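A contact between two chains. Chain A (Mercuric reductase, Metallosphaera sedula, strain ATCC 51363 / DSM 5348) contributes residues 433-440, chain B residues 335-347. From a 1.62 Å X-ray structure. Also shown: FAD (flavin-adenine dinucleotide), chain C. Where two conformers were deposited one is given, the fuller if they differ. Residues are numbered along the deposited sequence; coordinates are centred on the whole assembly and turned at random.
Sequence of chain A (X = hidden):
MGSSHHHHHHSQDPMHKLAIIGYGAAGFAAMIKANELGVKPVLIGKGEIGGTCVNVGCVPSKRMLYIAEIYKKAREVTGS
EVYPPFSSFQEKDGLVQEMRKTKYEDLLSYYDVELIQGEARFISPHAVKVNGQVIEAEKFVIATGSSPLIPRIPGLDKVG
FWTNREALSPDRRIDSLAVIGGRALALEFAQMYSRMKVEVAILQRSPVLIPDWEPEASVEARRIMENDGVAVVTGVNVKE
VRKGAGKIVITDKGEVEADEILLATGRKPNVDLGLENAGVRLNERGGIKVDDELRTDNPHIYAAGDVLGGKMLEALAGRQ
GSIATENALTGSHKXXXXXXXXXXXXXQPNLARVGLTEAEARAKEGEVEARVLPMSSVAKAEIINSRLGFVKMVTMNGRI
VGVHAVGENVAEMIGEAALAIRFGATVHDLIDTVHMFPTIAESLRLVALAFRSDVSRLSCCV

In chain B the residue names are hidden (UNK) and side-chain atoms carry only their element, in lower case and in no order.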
# COMPACT_ATOMS: atom_id res chain seq x y z
N THR A 433 3.88 6.98 -14.93
CA THR A 433 4.36 5.88 -14.06
C THR A 433 3.35 4.76 -14.12
O THR A 433 2.20 4.95 -13.68
CB THR A 433 4.45 6.33 -12.63
OG1 THR A 433 5.38 7.44 -12.57
CG2 THR A 433 5.04 5.23 -11.75
N VAL A 434 3.78 3.64 -14.73
CA VAL A 434 2.94 2.44 -14.82
C VAL A 434 2.77 1.88 -13.38
O VAL A 434 3.75 1.62 -12.68
CB VAL A 434 3.54 1.42 -15.78
CG1 VAL A 434 2.68 0.17 -15.89
CG2 VAL A 434 3.72 2.10 -17.19
N HIS A 435 1.51 1.81 -12.94
CA HIS A 435 1.17 1.19 -11.64
C HIS A 435 0.88 -0.32 -11.85
O HIS A 435 1.15 -0.86 -12.94
CB HIS A 435 0.01 1.97 -11.00
CG HIS A 435 0.48 3.25 -10.37
ND1 HIS A 435 1.09 4.24 -11.13
CD2 HIS A 435 0.53 3.65 -9.08
CE1 HIS A 435 1.45 5.22 -10.31
NE2 HIS A 435 1.10 4.90 -9.07
N MET A 436 0.50 -1.01 -10.80
CA MET A 436 0.10 -2.41 -10.90
C MET A 436 -1.41 -2.48 -10.89
O MET A 436 -2.09 -1.90 -10.00
CB MET A 436 0.66 -3.25 -9.76
CG MET A 436 0.32 -4.67 -9.90
SD MET A 436 1.28 -5.45 -11.29
CE MET A 436 0.39 -6.81 -11.62
N PHE A 437 -1.96 -3.19 -11.87
CA PHE A 437 -3.42 -3.47 -11.86
C PHE A 437 -3.68 -4.86 -11.33
O PHE A 437 -2.90 -5.80 -11.73
CB PHE A 437 -3.96 -3.41 -13.32
CG PHE A 437 -5.44 -3.54 -13.37
CD1 PHE A 437 -6.29 -2.47 -13.14
CD2 PHE A 437 -5.94 -4.69 -13.69
CE1 PHE A 437 -7.67 -2.66 -13.21
CE2 PHE A 437 -7.32 -4.91 -13.80
CZ PHE A 437 -8.18 -3.89 -13.57
N PRO A 438 -4.69 -5.11 -10.46
CA PRO A 438 -5.59 -4.11 -9.85
C PRO A 438 -5.08 -3.92 -8.42
O PRO A 438 -5.01 -4.92 -7.62
CB PRO A 438 -6.93 -4.80 -9.90
CG PRO A 438 -6.60 -6.27 -9.84
CD PRO A 438 -5.17 -6.47 -10.27
N THR A 439 -4.78 -2.69 -8.06
CA THR A 439 -4.39 -2.28 -6.70
C THR A 439 -5.20 -1.11 -6.28
O THR A 439 -5.68 -0.33 -7.12
CB THR A 439 -2.88 -1.97 -6.56
OG1 THR A 439 -2.45 -0.92 -7.48
CG2 THR A 439 -2.06 -3.25 -6.80
N ILE A 440 -5.28 -0.89 -4.98
CA ILE A 440 -5.87 0.41 -4.49
C ILE A 440 -4.97 1.59 -4.87
O ILE A 440 -5.48 2.64 -5.22
CB ILE A 440 -6.16 0.31 -3.00
CG1 ILE A 440 -7.18 -0.85 -2.66
CG2 ILE A 440 -6.70 1.69 -2.48
CD1 ILE A 440 -8.55 -0.62 -3.22
N UNK B 335 8.50 6.39 -25.61
CA UNK B 335 8.86 5.07 -25.21
C UNK B 335 8.27 4.74 -23.88
O UNK B 335 7.87 5.66 -23.15
c UNK B 335 12.37 5.28 -26.39
c UNK B 335 14.43 6.01 -25.37
n UNK B 335 15.08 5.08 -26.09
n UNK B 335 15.09 6.78 -24.52
c UNK B 335 10.93 5.58 -26.31
n UNK B 335 13.11 6.16 -25.52
c UNK B 335 10.33 4.97 -25.09
N UNK B 336 8.16 3.44 -23.54
CA UNK B 336 7.73 3.12 -22.20
C UNK B 336 8.84 2.25 -21.68
O UNK B 336 8.99 1.08 -22.12
c UNK B 336 6.05 1.95 -20.69
c UNK B 336 6.22 1.37 -23.08
c UNK B 336 6.33 2.46 -22.11
N UNK B 337 9.55 2.83 -20.73
CA UNK B 337 10.66 2.15 -19.99
C UNK B 337 10.21 0.94 -19.17
O UNK B 337 9.60 1.13 -18.10
c UNK B 337 12.34 2.67 -18.08
o UNK B 337 12.50 3.35 -17.03
c UNK B 337 11.27 3.21 -19.08
o UNK B 337 12.99 1.61 -18.34
N UNK B 338 10.50 -0.26 -19.65
CA UNK B 338 10.06 -1.48 -18.99
C UNK B 338 10.73 -1.70 -17.63
O UNK B 338 10.25 -2.50 -16.83
o UNK B 338 9.53 -3.78 -22.30
o UNK B 338 8.43 -5.44 -21.38
c UNK B 338 9.03 -4.34 -21.31
c UNK B 338 9.15 -3.67 -19.96
c UNK B 338 10.31 -2.69 -19.89
N UNK B 339 11.82 -0.99 -17.37
CA UNK B 339 12.58 -1.18 -16.05
C UNK B 339 12.06 -0.29 -14.92
O UNK B 339 12.61 -0.29 -13.84
c UNK B 339 14.64 -2.17 -17.12
o UNK B 339 14.13 -3.32 -17.12
n UNK B 339 15.70 -1.86 -17.84
c UNK B 339 14.07 -1.04 -16.25
N UNK B 340 10.88 0.35 -15.12
CA UNK B 340 10.13 0.94 -14.02
C UNK B 340 8.68 0.39 -14.00
O UNK B 340 7.80 1.02 -13.42
c UNK B 340 10.10 2.45 -14.09
N UNK B 341 8.44 -0.74 -14.63
CA UNK B 341 7.10 -1.34 -14.67
C UNK B 341 7.00 -2.45 -13.59
O UNK B 341 7.75 -3.46 -13.60
c UNK B 341 6.86 -1.99 -16.03
c UNK B 341 5.54 -2.73 -16.04
c UNK B 341 6.76 -0.89 -17.10
N UNK B 342 6.06 -2.30 -12.65
CA UNK B 342 5.91 -3.36 -11.60
C UNK B 342 5.20 -4.61 -11.97
O UNK B 342 4.38 -4.59 -12.91
c UNK B 342 4.33 -1.66 -11.23
c UNK B 342 5.16 -2.65 -10.47
c UNK B 342 5.06 -1.27 -12.45
N UNK B 343 5.57 -5.73 -11.33
CA UNK B 343 4.83 -6.96 -11.41
C UNK B 343 4.56 -7.53 -10.02
O UNK B 343 5.47 -7.66 -9.20
c UNK B 343 5.57 -8.05 -12.22
n UNK B 343 4.96 -11.68 -12.77
c UNK B 343 5.59 -10.54 -12.79
o UNK B 343 6.70 -10.39 -13.32
c UNK B 343 4.78 -9.36 -12.25
N UNK B 344 3.36 -8.05 -9.84
CA UNK B 344 2.92 -8.56 -8.56
C UNK B 344 2.27 -9.90 -8.79
O UNK B 344 1.53 -10.16 -9.79
c UNK B 344 2.47 -6.27 -7.54
c UNK B 344 1.24 -8.23 -6.60
c UNK B 344 1.86 -7.63 -7.85
N UNK B 345 2.59 -10.79 -7.90
CA UNK B 345 1.90 -12.10 -7.70
C UNK B 345 1.00 -11.94 -6.54
O UNK B 345 1.44 -11.69 -5.39
c UNK B 345 5.00 -14.29 -8.60
c UNK B 345 3.84 -13.32 -8.72
c UNK B 345 2.21 -14.56 -7.34
c UNK B 345 2.95 -13.22 -7.55
N UNK B 346 -0.30 -12.08 -6.71
CA UNK B 346 -1.31 -11.73 -5.72
C UNK B 346 -1.71 -12.93 -4.82
O UNK B 346 -2.81 -12.97 -4.33
c UNK B 346 -2.15 -7.14 -7.88
c UNK B 346 -2.55 -8.64 -6.12
c UNK B 346 -1.94 -8.20 -8.73
c UNK B 346 -2.53 -11.15 -6.40
c UNK B 346 -2.06 -9.51 -8.27
c UNK B 346 -2.36 -9.77 -6.96
c UNK B 346 -2.37 -7.34 -6.60
N UNK B 347 -0.78 -13.87 -4.58
CA UNK B 347 -0.90 -14.69 -3.46
C UNK B 347 -0.97 -13.84 -2.16
O UNK B 347 -0.68 -12.70 -2.17
c UNK B 347 0.29 -15.64 -3.35
o UNK B 347 1.55 -14.92 -3.47
c UNK B 347 0.29 -16.70 -4.50
PA FAD C . -5.82 -9.01 -25.12
O1A FAD C . -6.66 -8.29 -24.10
O2A FAD C . -5.91 -10.51 -25.25
O5B FAD C . -6.13 -8.36 -26.57
C5B FAD C . -6.45 -9.20 -27.68
C4B FAD C . -7.90 -8.97 -28.08
O4B FAD C . -7.97 -8.67 -29.48
C3B FAD C . -8.74 -10.22 -27.83
O3B FAD C . -9.80 -9.92 -26.91
C2B FAD C . -9.32 -10.61 -29.18
O2B FAD C . -10.75 -10.57 -29.13
C1B FAD C . -8.81 -9.59 -30.18
N9A FAD C . -8.01 -10.28 -31.23
C8A FAD C . -7.00 -11.14 -31.02
N7A FAD C . -6.48 -11.59 -32.19
C5A FAD C . -7.19 -11.02 -33.18
C6A FAD C . -7.17 -11.07 -34.67
N6A FAD C . -6.27 -11.83 -35.33
N1A FAD C . -8.07 -10.32 -35.33
C2A FAD C . -8.97 -9.55 -34.68
N3A FAD C . -9.04 -9.46 -33.34
C4A FAD C . -8.19 -10.16 -32.55
N1 FAD C . -2.02 -8.65 -15.57
C2 FAD C . -1.91 -7.78 -14.54
O2 FAD C . -1.33 -6.69 -14.74
N3 FAD C . -2.39 -8.04 -13.31
C4 FAD C . -3.02 -9.19 -13.02
O4 FAD C . -3.45 -9.41 -11.87
C4X FAD C . -3.19 -10.20 -14.10
N5 FAD C . -3.81 -11.38 -13.89
C5X FAD C . -3.95 -12.27 -14.89
C6 FAD C . -4.59 -13.48 -14.65
C7 FAD C . -4.74 -14.41 -15.67
C7M FAD C . -5.43 -15.72 -15.41
C8 FAD C . -4.20 -14.11 -17.03
C8M FAD C . -4.36 -15.12 -18.14
C9 FAD C . -3.56 -12.91 -17.27
C9A FAD C . -3.41 -11.98 -16.25
N10 FAD C . -2.76 -10.75 -16.49
C10 FAD C . -2.63 -9.84 -15.43
C1' FAD C . -2.23 -10.44 -17.82
C2' FAD C . -3.16 -9.47 -18.52
O2' FAD C . -4.50 -9.99 -18.49
C3' FAD C . -2.74 -9.25 -19.97
O3' FAD C . -1.35 -8.88 -20.01
C4' FAD C . -3.57 -8.15 -20.63
O4' FAD C . -4.92 -8.60 -20.76
C5' FAD C . -3.01 -7.79 -22.00
O5' FAD C . -4.05 -7.23 -22.80
P FAD C . -3.89 -7.12 -24.40
O1P FAD C . -4.93 -6.16 -24.92
O2P FAD C . -2.43 -6.89 -24.71
O3P FAD C . -4.28 -8.61 -24.89
O HOH W 1 6.65 3.13 -14.89
O HOH W 2 2.05 -3.30 -14.12

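Position 335 carries three carbons, a nitrogen, then a carbon bearing two more nitrogens, a guanidinium; its side chain is out of reach of the chain A stretch. It is R335(B). Position 336 has three carbons forked at the first, CA-to-CB directed toward chain A; it is V336(B), whose CG2 lies 4.2 Å from CG2 of V434(A).

Position 337 has two carbons, the second carrying two oxygens, a carboxylate without contact: D337(B). Position 338 has three carbons ending in two oxygens, so E338(B), also out of reach. Position 339 shows two carbons, the second bearing one oxygen and one nitrogen, and touches nothing on chain A. This is N339(B); its backbone N donates to OD1 of D337(B) at 3.0 Å.

Position 340 has one carbon and points sideways, its backbone O 4.2 Å from O of V434(A): A340(B). Two carbonyl oxygens cannot bond directly, but water 1 donates to O of A340(B) (2.8 Å) and accepts from N of V434(A) (2.9 Å).

Position 341 again has three carbons forked at the first; it is V341(B), with CG1 4.1 Å from CG1 of V434(A). At position 342 three carbons close a ring onto the backbone N, which only proline does. P342(B) brings CD to 3.2 Å from O of V434(A) and CG to 4.3 Å from CB of M436(A).

Position 343 has three carbons, the third with one oxygen and one nitrogen, and CA-to-CB points away: Q343(B), whose CA is 3.9 Å from SD of M436(A). Position 344, three carbons forked at the first, points toward chain A; V344(B) places CG2 3.6 Å from CG of M436(A). Position 345 has four carbons, forked with one arm two carbons long, and points away: I345(B). Position 346 is one carbon plus a six-carbon ring, touching M436(A) through T439(A). F346(B) sets CZ 3.6 Å from O of P438(A) and 3.9 Å from CD of P438(A), while CG2 of T439(A) lies 4.0 Å from CZ of F346(B), at the edge of the ring and near its plane. Position 347, one carbon bearing an oxygen and a carbon, is T347(B), out of reach.

The contact buries 443 Å² without a direct hydrogen bond. V434(A) and M436(A) point toward chain B and supply apolar side-chain contacts, whereas H435(A) and F437(A) point away. Separately, water 2 donates to O of P342(B) and O of H435(A), each at 2.9 Å. FAD N3 donates to O of F437(A) at 2.8 Å, and FAD O4 lies 3.7 Å from CE2 of F346(B), placing the flavin beside both chains.

Chain B, residues 335-347: RVDENAVPQVIFT
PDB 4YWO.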